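Local coordinates for ribonucleoside-diphosphate reductase (Pseudomonas aeruginosa, PDB 5IM3), which binds dATP as an allosteric nucleotide and probably catalyses the reduction of ribonucleoside diphosphates to deoxyribonucleotides for DNA synthesis, at residues N806-L809 against V810-L813. Residues are numbered along the deposited sequence; the frame is centred on the assembly and turned at random.
Sequences NPYL and VRDL
Residues Asn806 to Leu813 form the N-capped first turns of helix 807-815, which follows directly on strand 802-805 in the catalytic barrel region of the reductase; the contact is local, between residues three to four apart. Val810 N donates to Asn806 O in a nearly straight bond of 3.2 Å, and the i to i+4 pattern runs on through Arg811 to Pro807, Asp812 to Tyr808 and Leu813 N to Leu809 O, the last of the four within these eight residues. Asn806 is the N-cap. Its OD1 accepts from Tyr808 N at 2.8 Å and, weakly, from Leu809 N, supplying two first-turn amides with an acceptor; a chi1 of -178°, with CG opposite the backbone N, places it there. ND2 is hydrogen-bonded to Asn791 OD1. Pro807 follows, a residue with no N-H to leave unbonded.

On one flank Arg811 runs alongside Tyr808, bending at chi3 (64°) to bring NH2 within 3.9 Å of Tyr808 CD2. The guanidinium presents its edge to that carbon, its plane turned 73° from the ring. The ring also meets Tyr670 of helix 665-672. Asp812 is buried: OD2 is hydrogen-bonded to Tyr848 OH and OD1 to His673 NE2, tying the helix to two neighbouring parts of the fold. On another flank Leu809 and Leu813 cross at a slant, and their CD1 methyls touch at 3.9 Å.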
ATOM      1  N   ASN A 806      18.358   9.806  34.154  1.00 54.83           N
ATOM      2  CA  ASN A 806      18.430  11.247  34.379  1.00 54.42           C
ATOM      3  C   ASN A 806      18.616  11.545  35.864  1.00 57.92           C
ATOM      4  O   ASN A 806      17.704  11.295  36.663  1.00 55.91           O
ATOM      5  CB  ASN A 806      17.161  11.916  33.847  1.00 52.71           C
ATOM      6  CG  ASN A 806      17.178  13.428  33.997  1.00 54.72           C
ATOM      7  OD1 ASN A 806      17.906  13.983  34.822  1.00 56.54           O
ATOM      8  ND2 ASN A 806      16.359  14.102  33.199  1.00 55.15           N
ATOM      9  N   PRO A 807      19.777  12.070  36.275  1.00 59.19           N
ATOM     10  CA  PRO A 807      19.988  12.336  37.709  1.00 60.84           C
ATOM     11  C   PRO A 807      18.999  13.325  38.299  1.00 62.28           C
ATOM     12  O   PRO A 807      18.695  13.241  39.497  1.00 64.53           O
ATOM     13  CB  PRO A 807      21.423  12.880  37.756  1.00 62.25           C
ATOM     14  CG  PRO A 807      22.067  12.381  36.514  1.00 61.52           C
ATOM     15  CD  PRO A 807      20.985  12.345  35.483  1.00 58.06           C
ATOM     16  N   TYR A 808      18.488  14.264  37.501  1.00 63.44           N
ATOM     17  CA  TYR A 808      17.522  15.225  38.022  1.00 65.30           C
ATOM     18  C   TYR A 808      16.162  14.570  38.236  1.00 65.78           C
ATOM     19  O   TYR A 808      15.460  14.883  39.206  1.00 65.27           O
ATOM     20  CB  TYR A 808      17.408  16.419  37.073  1.00 64.27           C
ATOM     21  CG  TYR A 808      18.681  17.231  36.962  1.00 64.26           C
ATOM     22  CD1 TYR A 808      19.693  16.854  36.089  1.00 63.20           C
ATOM     23  CD2 TYR A 808      18.870  18.375  37.726  1.00 66.32           C
ATOM     24  CE1 TYR A 808      20.857  17.591  35.981  1.00 62.82           C
ATOM     25  CE2 TYR A 808      20.031  19.118  37.626  1.00 67.66           C
ATOM     26  CZ  TYR A 808      21.021  18.721  36.751  1.00 65.07           C
ATOM     27  OH  TYR A 808      22.179  19.458  36.643  1.00 65.55           O
ATOM     28  N   LEU A 809      15.779  13.651  37.344  1.00 65.00           N
ATOM     29  CA  LEU A 809      14.502  12.957  37.492  1.00 65.82           C
ATOM     30  C   LEU A 809      14.467  12.147  38.779  1.00 68.16           C
ATOM     31  O   LEU A 809      13.496  12.212  39.545  1.00 72.54           O
ATOM     32  CB  LEU A 809      14.256  12.052  36.284  1.00 62.75           C
ATOM     33  CG  LEU A 809      13.055  11.105  36.403  1.00 62.92           C
ATOM     34  CD1 LEU A 809      11.775  11.885  36.642  1.00 63.92           C
ATOM     35  CD2 LEU A 809      12.939  10.243  35.160  1.00 61.90           C
ATOM     36  N   VAL A 810      15.519  11.366  39.030  1.00 65.01           N
ATOM     37  CA  VAL A 810      15.564  10.549  40.240  1.00 67.74           C
ATOM     38  C   VAL A 810      15.548  11.432  41.480  1.00 68.27           C
ATOM     39  O   VAL A 810      14.936  11.086  42.496  1.00 72.35           O
ATOM     40  CB  VAL A 810      16.790   9.612  40.219  1.00 67.17           C
ATOM     41  CG1 VAL A 810      18.046  10.343  39.800  1.00 67.84           C
ATOM     42  CG2 VAL A 810      17.005   8.979  41.588  1.00 70.05           C
ATOM     43  N   ARG A 811      16.214  12.586  41.420  1.00 73.79           N
ATOM     44  CA  ARG A 811      16.248  13.475  42.578  1.00 75.76           C
ATOM     45  C   ARG A 811      14.854  14.001  42.908  1.00 75.80           C
ATOM     46  O   ARG A 811      14.480  14.090  44.083  1.00 78.50           O
ATOM     47  CB  ARG A 811      17.216  14.630  42.320  1.00 77.45           C
ATOM     48  CG  ARG A 811      17.497  15.496  43.537  1.00 81.67           C
ATOM     49  CD  ARG A 811      18.714  16.382  43.320  1.00 85.24           C
ATOM     50  NE  ARG A 811      18.519  17.346  42.237  1.00 85.61           N
ATOM     51  CZ  ARG A 811      17.999  18.561  42.395  1.00 87.93           C
ATOM     52  NH1 ARG A 811      17.609  18.978  43.593  1.00 91.89           N
ATOM     53  NH2 ARG A 811      17.862  19.363  41.348  1.00 86.98           N
ATOM     54  N   ASP A 812      14.067  14.341  41.884  1.00 67.69           N
ATOM     55  CA  ASP A 812      12.707  14.816  42.126  1.00 70.04           C
ATOM     56  C   ASP A 812      11.806  13.685  42.604  1.00 70.14           C
ATOM     57  O   ASP A 812      10.944  13.895  43.464  1.00 74.05           O
ATOM     58  CB  ASP A 812      12.133  15.453  40.859  1.00 69.07           C
ATOM     59  CG  ASP A 812      12.537  16.908  40.695  1.00 68.67           C
ATOM     60  OD1 ASP A 812      12.698  17.606  41.717  1.00 71.60           O
ATOM     61  OD2 ASP A 812      12.684  17.356  39.538  1.00 67.85           O
ATOM     62  N   LEU A 813      11.982  12.480  42.055  1.00 67.78           N
ATOM     63  CA  LEU A 813      11.179  11.341  42.488  1.00 66.47           C
ATOM     64  C   LEU A 813      11.455  10.965  43.934  1.00 70.87           C
ATOM     65  O   LEU A 813      10.584  10.376  44.585  1.00 71.80           O
ATOM     66  CB  LEU A 813      11.433  10.135  41.582  1.00 64.43           C
ATOM     67  CG  LEU A 813      10.978  10.284  40.127  1.00 63.05           C
ATOM     68  CD1 LEU A 813      11.429   9.093  39.291  1.00 59.06           C
ATOM     69  CD2 LEU A 813       9.465  10.449  40.056  1.00 64.08           C
TER